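Local coordinates for early 35 kDa protein (Autographa californica nucleopolyhedrovirus, PDB 1P35), which blocks apoptosis of the infected insect host cell by inhibiting caspases, and also suppresses the host's antiviral RNA interference, at residues S220-Y231 and Y242-E250. Sequence-based numbering, arbitrary orientation.
Sequences SSFKNSEKVLYY and YKALEFTTE
Tyr231 lies against Tyr242 and reaches past it to Glu246, and its side chain can be traced outward. The backbone puts Tyr231 CB over the Tyr242 ring face, 3.6 Å from the centroid, a CH-pi contact; chi1 of -68° then directs CG and the phenol ring along Tyr242. The rings run near parallel (planes at 6°) but slid apart: CG and CD1 meet CZ and CE2 of Tyr242, and CD2 meets its OH. That OH is hydrogen-bonded to Lys262 NZ and Glu233 OE1, and Lys262 also makes a cation-pi contact with Tyr231. Tyr231 CE1 passes 4.2 Å from Ala244 CB. At the tip, Tyr231 OH donates to Glu246 OE2 at 2.4 Å, a length too short to be exact. OE2 lies at the ring edge, in plane; ring and carboxylate planes are 15° apart. Leu229 CD2 touches the same carboxylate.

Paired backbone bonds at Lys227-Glu246, Leu229-Ala244 and Tyr231-Tyr242 define an antiparallel beta hairpin, flanked by strand 259-271 on the side of 242-249. Past the strand pairing, Lys223 CG lies over the Phe247 ring, which Trp261 also stacks with. The tyrosine pair thus joins aromatic packing to a polar tip; if the short distance is real, the phenol would help to hold negative charge on Glu246, alongside a long, weak ion pair with Arg79.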
loop_
_atom_site.group_PDB
_atom_site.type_symbol
_atom_site.label_atom_id
_atom_site.label_comp_id
_atom_site.label_asym_id
_atom_site.label_seq_id
_atom_site.Cartn_x
_atom_site.Cartn_y
_atom_site.Cartn_z
ATOM N N SER A 220 16.699 16.313 -15.946
ATOM C CA SER A 220 17.858 15.770 -16.697
ATOM C C SER A 220 18.407 14.502 -16.039
ATOM O O SER A 220 18.406 14.388 -14.813
ATOM C CB SER A 220 19.005 16.779 -16.767
ATOM O OG SER A 220 20.213 16.143 -17.192
ATOM N N SER A 221 18.870 13.546 -16.847
ATOM C CA SER A 221 19.423 12.295 -16.307
ATOM C C SER A 221 20.920 12.480 -16.223
ATOM O O SER A 221 21.643 11.584 -15.801
ATOM C CB SER A 221 19.153 11.098 -17.221
ATOM O OG SER A 221 19.993 11.148 -18.370
ATOM N N PHE A 222 21.372 13.648 -16.665
ATOM C CA PHE A 222 22.783 14.012 -16.647
ATOM C C PHE A 222 23.739 13.137 -17.480
ATOM O O PHE A 222 24.960 13.218 -17.318
ATOM C CB PHE A 222 23.247 14.124 -15.186
ATOM C CG PHE A 222 22.497 15.175 -14.408
ATOM C CD1 PHE A 222 22.416 16.493 -14.893
ATOM C CD2 PHE A 222 21.821 14.850 -13.229
ATOM C CE1 PHE A 222 21.670 17.472 -14.218
ATOM C CE2 PHE A 222 21.070 15.825 -12.542
ATOM C CZ PHE A 222 20.994 17.137 -13.041
ATOM N N LYS A 223 23.178 12.304 -18.362
ATOM C CA LYS A 223 23.986 11.474 -19.250
ATOM C C LYS A 223 24.427 12.439 -20.339
ATOM O O LYS A 223 23.768 13.447 -20.597
ATOM C CB LYS A 223 23.158 10.324 -19.853
ATOM C CG LYS A 223 22.873 9.139 -18.904
ATOM C CD LYS A 223 24.060 8.167 -18.822
ATOM C CE LYS A 223 24.333 7.511 -20.191
ATOM N NZ LYS A 223 25.558 6.653 -20.216
ATOM N N ASN A 224 25.549 12.137 -20.972
ATOM C CA ASN A 224 26.094 12.999 -22.011
ATOM C C ASN A 224 25.141 13.354 -23.156
ATOM O O ASN A 224 24.826 14.535 -23.400
ATOM C CB ASN A 224 27.341 12.341 -22.609
ATOM C CG ASN A 224 28.014 13.217 -23.651
ATOM O OD1 ASN A 224 28.909 12.764 -24.384
ATOM N ND2 ASN A 224 27.598 14.490 -23.718
ATOM N N SER A 225 24.707 12.315 -23.860
ATOM C CA SER A 225 23.860 12.451 -25.028
ATOM C C SER A 225 22.341 12.491 -24.838
ATOM O O SER A 225 21.607 12.190 -25.787
ATOM C CB SER A 225 24.173 11.309 -25.975
ATOM O OG SER A 225 23.760 10.074 -25.394
ATOM N N GLU A 226 21.839 12.852 -23.661
ATOM C CA GLU A 226 20.382 12.865 -23.520
ATOM C C GLU A 226 19.703 13.916 -24.406
ATOM O O GLU A 226 20.199 15.028 -24.619
ATOM C CB GLU A 226 19.952 13.090 -22.067
ATOM C CG GLU A 226 20.378 14.439 -21.537
ATOM C CD GLU A 226 19.901 14.641 -20.133
ATOM O OE1 GLU A 226 19.896 13.638 -19.408
ATOM O OE2 GLU A 226 19.550 15.778 -19.755
ATOM N N LYS A 227 18.545 13.540 -24.913
ATOM C CA LYS A 227 17.744 14.419 -25.749
ATOM C C LYS A 227 16.275 14.316 -25.277
ATOM O O LYS A 227 15.828 13.287 -24.815
ATOM C CB LYS A 227 17.873 13.988 -27.225
ATOM C CG LYS A 227 17.484 12.527 -27.490
ATOM C CD LYS A 227 17.708 12.059 -28.936
ATOM C CE LYS A 227 17.575 10.526 -29.057
ATOM N NZ LYS A 227 18.596 9.796 -28.191
ATOM N N VAL A 228 15.536 15.397 -25.375
ATOM C CA VAL A 228 14.143 15.364 -25.003
ATOM C C VAL A 228 13.332 15.223 -26.283
ATOM O O VAL A 228 13.555 15.981 -27.243
ATOM C CB VAL A 228 13.797 16.652 -24.284
ATOM C CG1 VAL A 228 12.313 16.774 -24.172
ATOM C CG2 VAL A 228 14.497 16.624 -22.865
ATOM N N LEU A 229 12.450 14.228 -26.341
ATOM C CA LEU A 229 11.603 14.058 -27.512
ATOM C C LEU A 229 10.147 14.370 -27.192
ATOM O O LEU A 229 9.645 14.132 -26.052
ATOM C CB LEU A 229 11.741 12.646 -28.101
ATOM C CG LEU A 229 12.948 12.446 -29.066
ATOM C CD1 LEU A 229 14.224 12.881 -28.402
ATOM C CD2 LEU A 229 13.079 10.967 -29.476
ATOM N N TYR A 230 9.481 14.925 -28.202
ATOM C CA TYR A 230 8.077 15.314 -28.104
ATOM C C TYR A 230 7.202 14.358 -28.918
ATOM O O TYR A 230 7.451 14.125 -30.114
ATOM C CB TYR A 230 7.893 16.758 -28.620
ATOM C CG TYR A 230 6.432 17.165 -28.724
ATOM C CD1 TYR A 230 5.624 17.303 -27.579
ATOM C CD2 TYR A 230 5.840 17.341 -29.967
ATOM C CE1 TYR A 230 4.274 17.610 -27.688
ATOM C CE2 TYR A 230 4.485 17.647 -30.090
ATOM C CZ TYR A 230 3.712 17.788 -28.950
ATOM O OH TYR A 230 2.428 18.221 -29.088
ATOM N N TYR A 231 6.177 13.817 -28.267
ATOM C CA TYR A 231 5.244 12.886 -28.892
ATOM C C TYR A 231 3.805 13.344 -29.021
ATOM O O TYR A 231 3.217 13.890 -28.084
ATOM C CB TYR A 231 5.203 11.560 -28.134
ATOM C CG TYR A 231 6.461 10.728 -28.215
ATOM C CD1 TYR A 231 7.521 10.976 -27.352
ATOM C CD2 TYR A 231 6.629 9.744 -29.221
ATOM C CE1 TYR A 231 8.745 10.296 -27.455
ATOM C CE2 TYR A 231 7.872 9.033 -29.349
ATOM C CZ TYR A 231 8.924 9.332 -28.446
ATOM O OH TYR A 231 10.130 8.703 -28.502
ATOM N N TYR A 242 2.981 13.671 -25.016
ATOM C CA TYR A 242 3.947 13.739 -23.929
ATOM C C TYR A 242 5.385 14.015 -24.366
ATOM O O TYR A 242 5.713 14.057 -25.558
ATOM C CB TYR A 242 3.945 12.388 -23.164
ATOM C CG TYR A 242 4.356 11.206 -24.036
ATOM C CD1 TYR A 242 3.471 10.629 -24.931
ATOM C CD2 TYR A 242 5.648 10.677 -23.976
ATOM C CE1 TYR A 242 3.861 9.543 -25.747
ATOM C CE2 TYR A 242 6.037 9.586 -24.789
ATOM C CZ TYR A 242 5.128 9.034 -25.670
ATOM O OH TYR A 242 5.489 7.973 -26.481
ATOM N N LYS A 243 6.242 14.231 -23.382
ATOM C CA LYS A 243 7.644 14.393 -23.652
ATOM C C LYS A 243 8.327 13.249 -22.902
ATOM O O LYS A 243 7.775 12.726 -21.907
ATOM C CB LYS A 243 8.151 15.730 -23.157
ATOM C CG LYS A 243 7.926 16.845 -24.142
ATOM C CD LYS A 243 8.355 18.189 -23.604
ATOM C CE LYS A 243 8.296 19.248 -24.746
ATOM N NZ LYS A 243 8.820 20.490 -24.238
ATOM N N ALA A 244 9.503 12.849 -23.391
ATOM C CA ALA A 244 10.249 11.784 -22.762
ATOM C C ALA A 244 11.718 12.119 -22.847
ATOM O O ALA A 244 12.151 12.781 -23.778
ATOM C CB ALA A 244 9.969 10.432 -23.471
ATOM N N LEU A 245 12.486 11.625 -21.890
ATOM C CA LEU A 245 13.906 11.850 -21.849
ATOM C C LEU A 245 14.456 10.574 -22.437
ATOM O O LEU A 245 14.084 9.464 -21.993
ATOM C CB LEU A 245 14.399 11.997 -20.420
ATOM C CG LEU A 245 15.913 12.217 -20.353
ATOM C CD1 LEU A 245 16.301 13.630 -20.896
ATOM C CD2 LEU A 245 16.339 12.105 -18.929
ATOM N N GLU A 246 15.343 10.723 -23.417
ATOM C CA GLU A 246 15.906 9.562 -24.087
ATOM C C GLU A 246 17.403 9.646 -24.277
ATOM O O GLU A 246 17.968 10.709 -24.422
ATOM C CB GLU A 246 15.234 9.370 -25.451
ATOM C CG GLU A 246 13.748 9.254 -25.356
ATOM C CD GLU A 246 13.140 8.734 -26.625
ATOM O OE1 GLU A 246 13.888 8.142 -27.381
ATOM O OE2 GLU A 246 11.927 8.888 -26.851
ATOM N N PHE A 247 18.046 8.496 -24.237
ATOM C CA PHE A 247 19.460 8.441 -24.428
ATOM C C PHE A 247 19.854 7.009 -24.708
ATOM O O PHE A 247 18.995 6.121 -24.722
ATOM C CB PHE A 247 20.223 8.994 -23.226
ATOM C CG PHE A 247 19.888 8.336 -21.950
ATOM C CD1 PHE A 247 20.553 7.181 -21.566
ATOM C CD2 PHE A 247 18.864 8.834 -21.142
ATOM C CE1 PHE A 247 20.199 6.520 -20.389
ATOM C CE2 PHE A 247 18.516 8.183 -19.977
ATOM C CZ PHE A 247 19.195 7.006 -19.602
ATOM N N THR A 248 21.151 6.804 -24.948
ATOM C CA THR A 248 21.694 5.489 -25.260
ATOM C C THR A 248 22.889 5.017 -24.401
ATOM O O THR A 248 23.691 5.818 -23.934
ATOM C CB THR A 248 22.085 5.442 -26.758
ATOM O OG1 THR A 248 20.897 5.385 -27.574
ATOM C CG2 THR A 248 22.941 4.245 -27.040
ATOM N N THR A 249 22.957 3.708 -24.160
ATOM C CA THR A 249 24.074 3.083 -23.422
ATOM C C THR A 249 24.411 1.744 -24.100
ATOM O O THR A 249 23.511 1.033 -24.556
ATOM C CB THR A 249 23.756 2.808 -21.929
ATOM O OG1 THR A 249 22.637 1.925 -21.837
ATOM C CG2 THR A 249 23.494 4.109 -21.190
ATOM N N GLU A 250 25.707 1.431 -24.174
ATOM C CA GLU A 250 26.217 0.201 -24.806
ATOM C C GLU A 250 25.815 -1.084 -24.100
ATOM O O GLU A 250 25.807 -1.154 -22.869
ATOM C CB GLU A 250 27.761 0.237 -24.920
ATOM C CG GLU A 250 28.371 0.708 -26.282
ATOM C CD GLU A 250 28.257 -0.343 -27.412
ATOM O OE1 GLU A 250 27.116 -0.666 -27.845
ATOM O OE2 GLU A 250 29.318 -0.854 -27.870
#